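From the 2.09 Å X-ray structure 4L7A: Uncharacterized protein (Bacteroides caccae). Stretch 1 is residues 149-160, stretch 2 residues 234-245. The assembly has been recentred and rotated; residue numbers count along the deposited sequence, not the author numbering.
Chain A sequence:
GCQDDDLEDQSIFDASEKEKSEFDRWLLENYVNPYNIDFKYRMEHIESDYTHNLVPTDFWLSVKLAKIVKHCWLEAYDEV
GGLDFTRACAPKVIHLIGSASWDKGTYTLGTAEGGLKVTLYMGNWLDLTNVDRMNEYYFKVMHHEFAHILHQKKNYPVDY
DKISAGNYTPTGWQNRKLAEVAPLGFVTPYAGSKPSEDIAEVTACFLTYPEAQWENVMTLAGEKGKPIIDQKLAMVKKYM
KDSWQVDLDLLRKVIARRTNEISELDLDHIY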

# COMPACT_ATOMS: atom_id res chain seq x y z
N ILE A 149 3.70 -9.74 -4.63
CA ILE A 149 3.61 -10.10 -6.06
C ILE A 149 4.99 -10.10 -6.68
O ILE A 149 5.32 -10.98 -7.48
N LEU A 150 5.81 -9.11 -6.33
CA LEU A 150 7.18 -9.13 -6.84
C LEU A 150 7.88 -10.44 -6.44
O LEU A 150 8.56 -11.11 -7.28
N HIS A 151 7.73 -10.80 -5.17
CA HIS A 151 8.36 -12.03 -4.66
C HIS A 151 7.90 -13.30 -5.32
O HIS A 151 8.71 -14.16 -5.52
N GLN A 152 6.63 -13.37 -5.69
CA GLN A 152 6.07 -14.50 -6.44
C GLN A 152 6.66 -14.61 -7.83
O GLN A 152 7.00 -15.70 -8.27
N LYS A 153 6.82 -13.47 -8.50
CA LYS A 153 7.38 -13.49 -9.84
C LYS A 153 8.88 -13.71 -9.87
O LYS A 153 9.39 -14.44 -10.73
N LYS A 154 9.61 -13.08 -8.94
CA LYS A 154 11.04 -13.30 -8.80
C LYS A 154 11.38 -13.55 -7.35
O LYS A 154 11.40 -12.61 -6.52
N ASN A 155 11.66 -14.80 -7.02
CA ASN A 155 11.82 -15.19 -5.64
C ASN A 155 12.95 -14.42 -4.95
O ASN A 155 14.00 -14.17 -5.56
N TYR A 156 12.73 -14.05 -3.68
CA TYR A 156 13.75 -13.35 -2.92
C TYR A 156 14.81 -14.36 -2.46
O TYR A 156 14.55 -15.56 -2.51
N PRO A 157 16.01 -13.90 -2.00
CA PRO A 157 17.05 -14.87 -1.56
C PRO A 157 16.66 -15.74 -0.39
O PRO A 157 16.18 -15.25 0.61
N VAL A 158 16.87 -17.04 -0.55
CA VAL A 158 16.49 -18.00 0.47
C VAL A 158 17.19 -17.71 1.78
O VAL A 158 16.66 -18.02 2.84
N ASP A 159 18.37 -17.12 1.73
CA ASP A 159 19.07 -16.77 2.97
C ASP A 159 18.32 -15.77 3.89
O ASP A 159 18.61 -15.73 5.07
N TYR A 160 17.34 -15.02 3.37
CA TYR A 160 16.56 -14.09 4.20
C TYR A 160 15.89 -14.85 5.30
O TYR A 160 15.85 -14.39 6.46
N ALA A 234 19.33 -4.39 4.03
CA ALA A 234 20.35 -4.39 3.00
C ALA A 234 20.02 -5.46 1.96
O ALA A 234 20.16 -5.25 0.74
N MSE A 235 19.56 -6.60 2.43
CA MSE A 235 19.22 -7.70 1.54
C MSE A 235 18.03 -7.36 0.62
O MSE A 235 18.04 -7.65 -0.58
N VAL A 236 17.02 -6.71 1.18
CA VAL A 236 15.89 -6.20 0.38
C VAL A 236 16.35 -5.17 -0.67
O VAL A 236 15.96 -5.26 -1.83
N LYS A 237 17.12 -4.18 -0.25
CA LYS A 237 17.67 -3.23 -1.19
C LYS A 237 18.38 -3.95 -2.35
O LYS A 237 18.18 -3.61 -3.51
N LYS A 238 19.20 -4.95 -2.02
CA LYS A 238 19.96 -5.69 -3.01
C LYS A 238 19.04 -6.48 -3.94
O LYS A 238 19.25 -6.49 -5.13
N TYR A 239 18.02 -7.12 -3.38
CA TYR A 239 17.03 -7.84 -4.14
C TYR A 239 16.30 -6.87 -5.10
O TYR A 239 16.12 -7.20 -6.30
N MSE A 240 15.86 -5.72 -4.61
CA MSE A 240 15.11 -4.82 -5.49
C MSE A 240 16.03 -4.34 -6.64
O MSE A 240 15.57 -4.22 -7.80
N LYS A 241 17.31 -4.12 -6.31
CA LYS A 241 18.31 -3.76 -7.33
C LYS A 241 18.59 -4.89 -8.35
O LYS A 241 18.43 -4.71 -9.56
N ASP A 242 18.94 -6.07 -7.87
CA ASP A 242 19.33 -7.14 -8.76
C ASP A 242 18.14 -7.66 -9.58
O ASP A 242 18.32 -7.97 -10.73
N SER A 243 16.95 -7.77 -8.99
CA SER A 243 15.84 -8.42 -9.64
C SER A 243 14.95 -7.44 -10.39
O SER A 243 14.34 -7.83 -11.35
N TRP A 244 14.84 -6.19 -9.93
CA TRP A 244 13.90 -5.27 -10.55
C TRP A 244 14.49 -3.95 -11.02
O TRP A 244 13.76 -3.10 -11.49
N GLN A 245 15.80 -3.79 -10.87
CA GLN A 245 16.49 -2.53 -11.20
C GLN A 245 15.86 -1.34 -10.49
O GLN A 245 15.74 -0.29 -11.03

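The contact joins a helix end and the loop that follows it to one side of a second helix. Helix 149-153 and helix 234-244 run at 56° to each other, and their axes come no closer than 11.7 Å, a gap wide enough to take large side chains. Tyr-239 and Trp-244 fill much of it from the second stretch, and the first stretch shapes itself around them.

Trp-244 (chi1 m, chi2 99°) is a flat plate held between two aliphatic pieces. Leu-150, in the m,t rotamer, points toward the other helix and lays CD2 over one face, 3.6 Å from the centroid of the Trp-244 six-membered ring. On the opposite face runs Lys-154, with chi1 m and the rest of its chain t; Lys-154 CD lies 3.9 Å from the centroid of the Trp-244 six-membered ring. Lys-153 CB meets the ring edge, 4.0 Å from Trp-244 CH2, while the end of that lysine leads away. One slab, two covered faces and a contact at the edge make a compact joint.

The extended Lys-154 chain does more than cover carbon. Lys-154 NZ, 4.2 Å from the centroid of the Trp-244 six-membered ring, makes a cation-pi contact over the face and also donates a hydrogen bond to Ser-243 O at 2.9 Å. That carbonyl lies near the end of the helix, where backbone oxygens run short of amide partners, so a lysine is well suited to it. Ser-243 CB also meets Lys-154 CD at 4.0 Å.

Tyr-239 (chi1 t, chi2 74°) is the long peg. It points toward the first stretch and loses 107 Å² to it, more than any other residue here. Its hollow is the place where the first helix stops: Lys-154 is the first residue to leave helical geometry, and Tyr-239 OH donates to Lys-154 O at a short 2.5 Å. The same hydroxyl accepts from its own helix, with Trp-244 NE1 3.0 Å from Tyr-239 OH and nearly straight, so the two large aromatics brace each other. Along the ring, Tyr-156 CB sits over one face, 4.2 Å from Tyr-239 CD1, and Pro-157 CD lies 4.1 Å from that same CD1. His-151 (chi1 m) starts sideways but brings CD2 to 3.5 Å from Tyr-239 CE2, the two rings meeting obliquely.

Smaller knobs finish the two ends. Met-240, a selenomethionine in the m,m,m rotamer, curls its CE to 3.8 Å from Leu-150 CD1, so that leucine touches both Trp-244 and Met-240. At the other end Met-235, also selenomethionine (t,t,m), presses SE into the type I turn from Pro-157 to Tyr-160: SE is 4.3 Å from Pro-157 CB and 3.7 Å from Tyr-160 N. Tyr-160 (chi1 t) meets that selenium at its ring edge and reaches Val-236, CE2 to CG2 4.1 Å.

The rule is economical: large aromatics span the gap, aliphatic groups cover both faces of Trp-244, Tyr-156 CB covers one face of Tyr-239, and polar tips answer carbonyls near the C-terminal ends of the two helices.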

# COMPACT_ATOMS: atom_id res chain seq x y z
CB ILE A 149 2.65 -9.15 -6.81
CG1 ILE A 149 1.20 -9.38 -6.35
CG2 ILE A 149 2.72 -9.36 -8.32
CD1 ILE A 149 0.21 -8.24 -6.85
CB LEU A 150 7.99 -7.94 -6.35
CG LEU A 150 7.54 -6.55 -6.78
CD1 LEU A 150 8.30 -5.46 -6.06
CD2 LEU A 150 7.67 -6.41 -8.34
CB HIS A 151 8.20 -12.16 -3.18
CG HIS A 151 8.70 -10.96 -2.45
ND1 HIS A 151 8.21 -10.59 -1.22
CD2 HIS A 151 9.62 -10.02 -2.80
CE1 HIS A 151 8.81 -9.46 -0.84
NE2 HIS A 151 9.70 -9.12 -1.77
CB GLN A 152 4.54 -14.41 -6.55
CG GLN A 152 3.84 -14.56 -5.19
CD GLN A 152 2.27 -14.51 -5.22
OE1 GLN A 152 1.65 -13.59 -5.77
NE2 GLN A 152 1.65 -15.51 -4.60
CB LYS A 153 7.07 -12.20 -10.54
CG LYS A 153 5.60 -12.01 -10.92
CD LYS A 153 5.53 -10.78 -11.76
CE LYS A 153 4.26 -10.69 -12.55
NZ LYS A 153 3.13 -10.71 -11.65
CB LYS A 154 11.84 -12.13 -9.37
CG LYS A 154 11.67 -11.94 -10.83
CD LYS A 154 12.50 -10.82 -11.35
CE LYS A 154 12.03 -10.49 -12.73
NZ LYS A 154 12.86 -9.46 -13.28
CB ASN A 155 12.05 -16.68 -5.55
CG ASN A 155 10.77 -17.46 -5.84
OD1 ASN A 155 9.66 -16.91 -5.97
ND2 ASN A 155 10.92 -18.74 -5.96
CB TYR A 156 13.13 -12.56 -1.74
CG TYR A 156 12.42 -13.41 -0.69
CD1 TYR A 156 13.17 -14.05 0.29
CD2 TYR A 156 11.03 -13.58 -0.68
CE1 TYR A 156 12.59 -14.81 1.20
CE2 TYR A 156 10.44 -14.40 0.26
CZ TYR A 156 11.24 -14.99 1.19
OH TYR A 156 10.75 -15.78 2.18
CB PRO A 157 18.24 -13.97 -1.19
CG PRO A 157 18.01 -12.72 -1.96
CD PRO A 157 16.52 -12.52 -1.90
CB VAL A 158 16.78 -19.47 0.06
CG1 VAL A 158 15.97 -19.83 -1.16
CG2 VAL A 158 18.27 -19.72 -0.21
CB ASP A 159 20.47 -16.24 2.68
CG ASP A 159 21.47 -17.34 2.28
OD1 ASP A 159 21.19 -18.57 2.38
OD2 ASP A 159 22.56 -16.94 1.86
CB TYR A 160 15.48 -13.34 3.38
CG TYR A 160 14.79 -12.25 4.11
CD1 TYR A 160 13.72 -12.53 4.95
CD2 TYR A 160 15.18 -10.92 3.97
CE1 TYR A 160 13.10 -11.50 5.64
CE2 TYR A 160 14.56 -9.91 4.62
CZ TYR A 160 13.54 -10.19 5.46
OH TYR A 160 12.93 -9.16 6.12
CB ALA A 234 21.69 -4.62 3.58
CB MSE A 235 18.92 -8.95 2.34
CG MSE A 235 18.89 -10.19 1.43
SE MSE A 235 18.94 -11.87 2.45
CE MSE A 235 20.69 -11.75 3.22
CB VAL A 236 14.78 -5.57 1.27
CG1 VAL A 236 13.65 -4.95 0.43
CG2 VAL A 236 14.19 -6.64 2.16
CB LYS A 237 18.63 -2.30 -0.50
CG LYS A 237 17.94 -1.21 0.29
CD LYS A 237 19.01 -0.30 0.98
CE LYS A 237 18.29 0.87 1.69
NZ LYS A 237 19.18 1.45 2.76
CB LYS A 238 20.96 -6.61 -2.31
CG LYS A 238 21.81 -7.47 -3.28
CD LYS A 238 22.97 -8.19 -2.58
CE LYS A 238 23.51 -9.36 -3.42
NZ LYS A 238 24.05 -8.93 -4.74
CB TYR A 239 16.00 -8.48 -3.22
CG TYR A 239 14.72 -8.95 -3.93
CD1 TYR A 239 14.72 -10.09 -4.74
CD2 TYR A 239 13.54 -8.23 -3.82
CE1 TYR A 239 13.55 -10.51 -5.41
CE2 TYR A 239 12.37 -8.65 -4.48
CZ TYR A 239 12.40 -9.78 -5.28
OH TYR A 239 11.22 -10.16 -5.92
CB MSE A 240 14.55 -3.67 -4.74
CG MSE A 240 13.53 -4.07 -3.69
SE MSE A 240 11.92 -4.77 -4.55
CE MSE A 240 11.14 -3.08 -5.11
CB LYS A 241 19.61 -3.33 -6.66
CG LYS A 241 20.68 -2.93 -7.62
CD LYS A 241 21.87 -2.35 -6.86
CE LYS A 241 23.14 -2.99 -7.34
NZ LYS A 241 24.33 -2.11 -7.21
CB ASP A 242 19.95 -8.32 -7.99
CG ASP A 242 21.24 -7.96 -7.26
OD1 ASP A 242 21.81 -6.88 -7.55
OD2 ASP A 242 21.64 -8.75 -6.37
CB SER A 243 14.99 -9.19 -8.61
OG SER A 243 15.74 -10.29 -8.11
CB TRP A 244 12.72 -5.01 -9.59
CG TRP A 244 12.01 -6.27 -9.22
CD1 TRP A 244 12.16 -7.01 -8.08
CD2 TRP A 244 11.08 -6.99 -10.05
NE1 TRP A 244 11.33 -8.10 -8.11
CE2 TRP A 244 10.69 -8.15 -9.32
CE3 TRP A 244 10.49 -6.74 -11.29
CZ2 TRP A 244 9.73 -9.06 -9.81
CZ3 TRP A 244 9.56 -7.67 -11.81
CH2 TRP A 244 9.19 -8.80 -11.05
CB GLN A 245 16.56 -2.31 -12.71
CG GLN A 245 17.35 -3.41 -13.42
CD GLN A 245 16.59 -4.74 -13.54
OE1 GLN A 245 15.44 -4.79 -13.97
NE2 GLN A 245 17.24 -5.82 -13.13